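Local structure of putative flagellar motor switch protein FliN (Thermotoga maritima, 1O6A) at residues T24-R29 and D57-G62; G53-I58 and I65-V70. The protein is a putative flagellar motor switch protein, FliN, that probably forms part of the C-ring, which sets the direction of flagellar rotation. One frame throughout, in Å; residues are numbered along the deposited sequence.

Interaction 1: residues T24-R29 and D57-G62; sequences TVELGR and DILVNG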
ATOM      1  N   THR A  24      -4.081  -4.549   0.770  1.00 15.23           N
ATOM      2  CA  THR A  24      -3.046  -3.521   0.954  0.60 15.87           C
ATOM      3  C   THR A  24      -3.560  -2.216   0.372  1.00 16.43           C
ATOM      4  O   THR A  24      -4.212  -2.220  -0.681  1.00 16.35           O
ATOM      5  CB  THR A  24      -1.719  -3.934   0.243  0.60 16.43           C
ATOM      6  OG1 THR A  24      -1.950  -4.171  -1.154  0.60 13.57           O
ATOM      7  CG2 THR A  24      -1.168  -5.251   0.741  0.60 19.40           C
ATOM      8  N   VAL A  25      -3.269  -1.096   1.037  1.00 14.84           N
ATOM      9  CA  VAL A  25      -3.661   0.191   0.560  1.00 15.33           C
ATOM     10  C   VAL A  25      -2.369   0.980   0.363  1.00 12.68           C
ATOM     11  O   VAL A  25      -1.507   1.076   1.265  1.00 16.29           O
ATOM     12  CB  VAL A  25      -4.571   0.876   1.543  1.00 13.66           C
ATOM     13  CG1 VAL A  25      -4.884   2.300   1.115  1.00 14.62           C
ATOM     14  CG2 VAL A  25      -5.873   0.056   1.753  1.00 19.02           C
ATOM     15  N   GLU A  26      -2.208   1.493  -0.850  1.00 12.76           N
ATOM     16  CA  GLU A  26      -0.968   2.166  -1.270  1.00 13.06           C
ATOM     17  C   GLU A  26      -1.220   3.637  -1.496  1.00 13.37           C
ATOM     18  O   GLU A  26      -2.205   4.054  -2.118  1.00 14.58           O
ATOM     19  CB  GLU A  26      -0.456   1.593  -2.590  1.00 12.93           C
ATOM     20  CG  GLU A  26       0.013   0.164  -2.512  1.00 17.55           C
ATOM     21  CD  GLU A  26       0.675  -0.323  -3.782  1.00 24.21           C
ATOM     22  OE1 GLU A  26       0.877   0.481  -4.719  1.00 23.11           O
ATOM     23  OE2 GLU A  26       1.031  -1.524  -3.828  1.00 22.70           O
ATOM     24  N   LEU A  27      -0.279   4.427  -0.996  1.00 13.60           N
ATOM     25  CA  LEU A  27      -0.271   5.869  -1.207  0.60 16.81           C
ATOM     26  C   LEU A  27       0.395   6.182  -2.536  1.00 18.51           C
ATOM     27  O   LEU A  27       0.145   7.206  -3.126  1.00 23.30           O
ATOM     28  CB  LEU A  27       0.517   6.590  -0.125  0.60 16.27           C
ATOM     29  CG  LEU A  27       0.690   8.097  -0.418  0.60 18.22           C
ATOM     30  CD1 LEU A  27      -0.678   8.814  -0.502  0.60 20.87           C
ATOM     31  CD2 LEU A  27       1.563   8.713   0.606  0.60 17.13           C
ATOM     32  N   GLY A  28       1.275   5.309  -2.995  1.00 15.04           N
ATOM     33  CA  GLY A  28       1.955   5.551  -4.245  1.00 14.05           C
ATOM     34  C   GLY A  28       3.221   4.737  -4.356  1.00 13.95           C
ATOM     35  O   GLY A  28       3.633   4.051  -3.401  1.00 13.17           O
ATOM     36  N   ARG A  29       3.817   4.838  -5.537  1.00 11.84           N
ATOM     37  CA  ARG A  29       5.048   4.129  -5.875  1.00 12.10           C
ATOM     38  C   ARG A  29       6.064   5.015  -6.551  1.00 13.63           C
ATOM     39  O   ARG A  29       5.740   6.058  -7.097  1.00 15.56           O
ATOM     40  CB  ARG A  29       4.716   2.991  -6.851  1.00 14.94           C
ATOM     41  CG  ARG A  29       3.700   2.000  -6.361  1.00 20.33           C
ATOM     42  CD  ARG A  29       3.573   0.803  -7.306  1.00 17.12           C
ATOM     43  NE  ARG A  29       2.673  -0.196  -6.724  1.00 20.98           N
ATOM     44  CZ  ARG A  29       2.499  -1.413  -7.202  1.00 30.81           C
ATOM     45  NH1 ARG A  29       3.164  -1.822  -8.266  1.00 22.56           N
ATOM     46  NH2 ARG A  29       1.673  -2.248  -6.596  1.00 31.51           N
ATOM     47  N   ASP A  57      -4.765   3.639  -3.648  1.00 14.75           N
ATOM     48  CA  ASP A  57      -5.042   2.370  -4.302  1.00 14.07           C
ATOM     49  C   ASP A  57      -5.304   1.230  -3.319  1.00 14.85           C
ATOM     50  O   ASP A  57      -4.636   1.125  -2.293  1.00 16.33           O
ATOM     51  CB  ASP A  57      -3.869   1.974  -5.177  1.00 15.08           C
ATOM     52  CG  ASP A  57      -3.520   3.077  -6.171  1.00 25.81           C
ATOM     53  OD1 ASP A  57      -4.444   3.472  -6.915  1.00 17.67           O
ATOM     54  OD2 ASP A  57      -2.427   3.688  -6.168  1.00 22.25           O
ATOM     55  N   ILE A  58      -6.222   0.336  -3.693  1.00 14.62           N
ATOM     56  CA  ILE A  58      -6.596  -0.771  -2.828  1.00 12.15           C
ATOM     57  C   ILE A  58      -6.379  -2.049  -3.591  1.00 12.31           C
ATOM     58  O   ILE A  58      -6.997  -2.246  -4.625  1.00 13.15           O
ATOM     59  CB  ILE A  58      -8.083  -0.671  -2.445  1.00 12.93           C
ATOM     60  CG1 ILE A  58      -8.363   0.658  -1.734  1.00 15.38           C
ATOM     61  CG2 ILE A  58      -8.498  -1.851  -1.585  1.00 15.02           C
ATOM     62  CD1 ILE A  58      -9.800   1.028  -1.770  1.00 20.28           C
ATOM     63  N   LEU A  59      -5.429  -2.856  -3.120  1.00 12.11           N
ATOM     64  CA  LEU A  59      -5.025  -4.087  -3.799  1.00 14.66           C
ATOM     65  C   LEU A  59      -5.455  -5.288  -2.962  1.00 15.39           C
ATOM     66  O   LEU A  59      -5.367  -5.264  -1.728  1.00 17.69           O
ATOM     67  CB  LEU A  59      -3.517  -4.124  -3.996  1.00 14.53           C
ATOM     68  CG  LEU A  59      -3.007  -3.073  -4.993  1.00 19.68           C
ATOM     69  CD1 LEU A  59      -2.810  -1.730  -4.315  1.00 23.27           C
ATOM     70  CD2 LEU A  59      -1.747  -3.557  -5.667  1.00 25.14           C
ATOM     71  N   VAL A  60      -5.861  -6.345  -3.648  1.00 15.69           N
ATOM     72  CA  VAL A  60      -6.248  -7.570  -2.991  1.00 14.31           C
ATOM     73  C   VAL A  60      -5.378  -8.639  -3.606  1.00 16.19           C
ATOM     74  O   VAL A  60      -5.346  -8.777  -4.826  1.00 16.43           O
ATOM     75  CB  VAL A  60      -7.759  -7.842  -3.112  1.00 16.91           C
ATOM     76  CG1 VAL A  60      -8.111  -9.167  -2.404  1.00 21.79           C
ATOM     77  CG2 VAL A  60      -8.541  -6.732  -2.475  1.00 18.90           C
ATOM     78  N   ASN A  61      -4.612  -9.350  -2.764  1.00 15.88           N
ATOM     79  CA  ASN A  61      -3.563 -10.242  -3.232  1.00 19.96           C
ATOM     80  C   ASN A  61      -2.788  -9.645  -4.405  1.00 19.11           C
ATOM     81  O   ASN A  61      -2.553 -10.310  -5.406  1.00 19.11           O
ATOM     82  CB  ASN A  61      -4.146 -11.612  -3.610  1.00 19.96           C
ATOM     83  CG  ASN A  61      -4.674 -12.381  -2.429  1.00 26.66           C
ATOM     84  OD1 ASN A  61      -4.544 -11.979  -1.280  1.00 25.33           O
ATOM     85  ND2 ASN A  61      -5.281 -13.525  -2.716  1.00 25.47           N
ATOM     86  N   GLY A  62      -2.418  -8.374  -4.295  1.00 20.19           N
ATOM     87  CA  GLY A  62      -1.586  -7.731  -5.307  1.00 19.53           C
ATOM     88  C   GLY A  62      -2.292  -7.201  -6.541  1.00 19.60           C
ATOM     89  O   GLY A  62      -1.644  -6.674  -7.419  1.00 20.73           O
TER
HETATM   90  O   HOH W   1      -2.638  -6.885  -1.603  1.00 27.48           O
HETATM   91  O   HOH W   2       0.174   3.049  -5.766  1.00 25.15           O
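Strands 20-33 and 56-60 are neighbours in the antiparallel sheet of this FliN fragment, and they pair edge to edge. T24 with L59 and E26 with D57 form hydrogen-bonded pairs, the straightest bond running from L59 N to T24 O (2.8 Å, 177°). Between them V25 and I58 make a non-hydrogen-bonded pair whose branched side chains, suited to extended backbone, turn to the buried face and meet strand 76-84. The other face holds L59 under a polar cover. With CG beside its backbone N (chi1 -68°), L59 sets CD1 3.8 Å from E26 CD, crossing that side chain at about a right angle, while CD2 meets R29 NH2 tip to tip. E26 is extended beyond CG and carries its carboxylate out to R29, where the two groups meet side-on, each oxygen using its syn lone pair: R29 NE reaches OE1 at 2.8 Å and NH2 reaches OE2 at 2.9 Å. An alanine in place of E26 would remove both charged bonds and would probably leave R29 less fixed and L59 less covered. A water links E26 OE1 to D57 OD2, which also has a salt bridge to K50. T24 OG1 touches L59 CB at 3.2 Å and binds a second water, held also by G62 N. A strand of the second subunit pairs antiparallel with T24-E26, G28 and R29, so the sheet runs on across the dimer interface.

Interaction 2: residues G53-I58 and I65-V70; sequences GEPVDI and IARGEV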
ATOM      1  N   GLY A  53      -5.283  15.137  -5.445  1.00 17.66           N
ATOM      2  CA  GLY A  53      -6.520  15.002  -6.168  1.00 15.62           C
ATOM      3  C   GLY A  53      -6.823  13.567  -6.552  1.00 14.83           C
ATOM      4  O   GLY A  53      -7.945  13.292  -6.952  1.00 14.96           O
ATOM      5  N   GLU A  54      -5.851  12.657  -6.421  1.00 12.63           N
ATOM      6  CA  GLU A  54      -6.102  11.243  -6.725  1.00 15.42           C
ATOM      7  C   GLU A  54      -6.374  10.427  -5.490  1.00 15.56           C
ATOM      8  O   GLU A  54      -5.888  10.759  -4.403  1.00 16.07           O
ATOM      9  CB  GLU A  54      -4.944  10.626  -7.446  1.00 15.54           C
ATOM     10  CG  GLU A  54      -4.673  11.208  -8.818  1.00 19.55           C
ATOM     11  CD  GLU A  54      -3.722  10.317  -9.587  1.00 24.23           C
ATOM     12  OE1 GLU A  54      -2.519  10.333  -9.236  1.00 13.53           O
ATOM     13  OE2 GLU A  54      -4.160   9.605 -10.523  1.00 20.34           O
ATOM     14  N   PRO A  55      -7.150   9.353  -5.640  1.00 12.16           N
ATOM     15  CA  PRO A  55      -7.444   8.458  -4.524  1.00 14.26           C
ATOM     16  C   PRO A  55      -6.290   7.475  -4.257  1.00 14.33           C
ATOM     17  O   PRO A  55      -5.388   7.360  -5.096  1.00 18.72           O
ATOM     18  CB  PRO A  55      -8.672   7.686  -5.040  1.00 15.69           C
ATOM     19  CG  PRO A  55      -8.436   7.600  -6.532  1.00 13.51           C
ATOM     20  CD  PRO A  55      -7.832   8.928  -6.877  1.00 15.29           C
ATOM     21  N   VAL A  56      -6.300   6.826  -3.104  1.00 13.05           N
ATOM     22  CA  VAL A  56      -5.303   5.804  -2.779  1.00 13.51           C
ATOM     23  C   VAL A  56      -5.724   4.504  -3.429  1.00 12.16           C
ATOM     24  O   VAL A  56      -6.907   4.318  -3.770  1.00 13.95           O
ATOM     25  CB  VAL A  56      -5.113   5.593  -1.262  1.00 13.03           C
ATOM     26  CG1 VAL A  56      -4.600   6.884  -0.649  1.00 22.23           C
ATOM     27  CG2 VAL A  56      -6.352   5.090  -0.587  1.00 20.48           C
ATOM     28  N   ASP A  57      -4.765   3.639  -3.648  1.00 14.75           N
ATOM     29  CA  ASP A  57      -5.042   2.370  -4.302  1.00 14.07           C
ATOM     30  C   ASP A  57      -5.304   1.230  -3.319  1.00 14.85           C
ATOM     31  O   ASP A  57      -4.636   1.125  -2.293  1.00 16.33           O
ATOM     32  CB  ASP A  57      -3.869   1.974  -5.177  1.00 15.08           C
ATOM     33  CG  ASP A  57      -3.520   3.077  -6.171  1.00 25.81           C
ATOM     34  OD1 ASP A  57      -4.444   3.472  -6.915  1.00 17.67           O
ATOM     35  OD2 ASP A  57      -2.427   3.688  -6.168  1.00 22.25           O
ATOM     36  N   ILE A  58      -6.222   0.336  -3.693  1.00 14.62           N
ATOM     37  CA  ILE A  58      -6.596  -0.771  -2.828  1.00 12.15           C
ATOM     38  C   ILE A  58      -6.379  -2.049  -3.591  1.00 12.31           C
ATOM     39  O   ILE A  58      -6.997  -2.246  -4.625  1.00 13.15           O
ATOM     40  CB  ILE A  58      -8.083  -0.671  -2.445  1.00 12.93           C
ATOM     41  CG1 ILE A  58      -8.363   0.658  -1.734  1.00 15.38           C
ATOM     42  CG2 ILE A  58      -8.498  -1.851  -1.585  1.00 15.02           C
ATOM     43  CD1 ILE A  58      -9.800   1.028  -1.770  1.00 20.28           C
ATOM     44  N   ILE A  65      -8.130  -3.550  -7.279  1.00 14.27           N
ATOM     45  CA  ILE A  65      -9.573  -3.706  -7.538  1.00 15.64           C
ATOM     46  C   ILE A  65     -10.385  -2.463  -7.210  1.00 16.50           C
ATOM     47  O   ILE A  65     -11.550  -2.362  -7.597  1.00 17.69           O
ATOM     48  CB  ILE A  65     -10.163  -4.904  -6.816  1.00 19.06           C
ATOM     49  CG1 ILE A  65     -10.058  -4.757  -5.328  1.00 19.01           C
ATOM     50  CG2 ILE A  65      -9.532  -6.261  -7.260  1.00 21.35           C
ATOM     51  CD1 ILE A  65     -11.287  -5.290  -4.664  1.00 32.53           C
ATOM     52  N   ALA A  66      -9.785  -1.527  -6.499  1.00 13.63           N
ATOM     53  CA  ALA A  66     -10.511  -0.365  -6.008  1.00 13.98           C
ATOM     54  C   ALA A  66      -9.577   0.784  -5.674  1.00 15.13           C
ATOM     55  O   ALA A  66      -8.354   0.618  -5.606  1.00 13.53           O
ATOM     56  CB  ALA A  66     -11.336  -0.748  -4.794  1.00 15.76           C
ATOM     57  N   ARG A  67     -10.158   1.961  -5.540  1.00 12.77           N
ATOM     58  CA  ARG A  67      -9.439   3.139  -5.030  1.00 14.81           C
ATOM     59  C   ARG A  67     -10.333   3.837  -4.026  1.00 14.69           C
ATOM     60  O   ARG A  67     -11.559   3.565  -3.979  1.00 13.71           O
ATOM     61  CB  ARG A  67      -9.037   4.052  -6.193  1.00 16.05           C
ATOM     62  CG  ARG A  67      -8.107   3.375  -7.213  1.00 19.50           C
ATOM     63  CD  ARG A  67      -7.184   4.348  -8.104  1.00 17.88           C
ATOM     64  NE  ARG A  67      -8.033   5.256  -8.823  1.00 29.47           N
ATOM     65  CZ  ARG A  67      -7.597   6.313  -9.500  1.00 31.80           C
ATOM     66  NH1 ARG A  67      -6.316   6.562  -9.560  1.00 24.44           N
ATOM     67  NH2 ARG A  67      -8.462   7.129 -10.088  1.00 30.20           N
ATOM     68  N   GLY A  68      -9.758   4.662  -3.166  1.00 12.88           N
ATOM     69  CA  GLY A  68     -10.541   5.317  -2.162  1.00 14.53           C
ATOM     70  C   GLY A  68      -9.887   6.478  -1.477  1.00 13.93           C
ATOM     71  O   GLY A  68      -8.820   6.960  -1.865  1.00 15.03           O
ATOM     72  N   GLU A  69     -10.563   6.948  -0.454  1.00 15.08           N
ATOM     73  CA  GLU A  69     -10.102   8.084   0.334  1.00 15.93           C
ATOM     74  C   GLU A  69      -9.882   7.659   1.785  1.00 15.94           C
ATOM     75  O   GLU A  69     -10.560   6.795   2.325  1.00 13.59           O
ATOM     76  CB  GLU A  69     -11.079   9.256   0.207  1.00 19.06           C
ATOM     77  CG  GLU A  69     -12.479   8.980   0.691  1.00 17.69           C
ATOM     78  CD  GLU A  69     -13.461  10.141   0.457  1.00 17.90           C
ATOM     79  OE1 GLU A  69     -12.996  11.276   0.191  1.00 20.32           O
ATOM     80  OE2 GLU A  69     -14.686   9.914   0.568  1.00 19.66           O
ATOM     81  N   VAL A  70      -8.860   8.235   2.400  1.00 15.62           N
ATOM     82  CA  VAL A  70      -8.440   7.880   3.754  1.00 15.18           C
ATOM     83  C   VAL A  70      -9.408   8.446   4.776  1.00 19.17           C
ATOM     84  O   VAL A  70      -9.825   9.600   4.673  1.00 16.26           O
ATOM     85  CB  VAL A  70      -6.971   8.393   4.023  1.00 15.30           C
ATOM     86  CG1 VAL A  70      -6.491   7.909   5.374  1.00 19.03           C
ATOM     87  CG2 VAL A  70      -6.066   7.904   2.957  1.00 20.37           C
TER
HETATM   88  O   HOH W   3      -6.478   9.180 -11.258  1.00 30.31           O
HETATM   89  O   HOH W   4      -4.228   4.888  -9.002  1.00 43.54           O
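The beta hairpin of strands 56-60 and 63-73 is close-packed on its apolar face and watery on the side where R67 and D57 stand. On the tight side, I58 CD1 lies 3.8 Å from A66 CB, and V56 CG2 rests 3.3 Å from G68 O. Small residues suit these places: a side chain on G68 would start about 3.5 Å from I58 CD1, and the methyl of A66 leaves room for the isoleucine. I58 also packs on I46 of the second subunit. The backbone pairs V56 with G68 through two bonds, V56 N to G68 O being 2.8 Å. I65 and A66 both face I58 in a classic beta bulge: I58 O takes a bond from I65 N nearly along its C=O axis and a weak one from A66 N.

The polar side is looser. R67 bends at chi3 (-58°), which folds its guanidinium over P55, a compact, rigid apolar ring suited to a flat partner. The carboxylate of D57, whose OD2 is paired with K50, lies alongside, nearly coplanar with the guanidinium, but D57 OD1 touches R67 CD at 3.1 Å and no direct salt bridge forms. Water bridges the gap from D57 OD1 to R67 NH1, and another joins E54 OE2 to R67 NH2. The direct E54 OE2 to R67 NH1 salt bridge is long (3.9 Å); E54 OE1 accepts a hydrogen bond from L51 N, and R67 NH2 has a firmer partner in E83. P55 CG sits over the centre of the guanidinium, 3.2 Å above its plane.

How the interactions relate
Interactions 1 and 2 lie on opposite edges of strand 56-60, their centres about 8 Å apart, and share D57 and I58. Of the strands, 20-33 comes first; the chain leaves the sheet through helix 34-39 and strand 45-51 and comes back as 56-60, beside it; strand 63-73 follows directly in a hairpin, and 76-84 completes the order. Strand 56-60 is therefore an inner strand, and successive residues bond by turns to one neighbour and the other. V56 of interaction 2 packs against V25 of interaction 1, and V60 against I65, so the two contacts merge into one apolar layer. Both touch the second subunit, whose strand extends the sheet beyond 20-33.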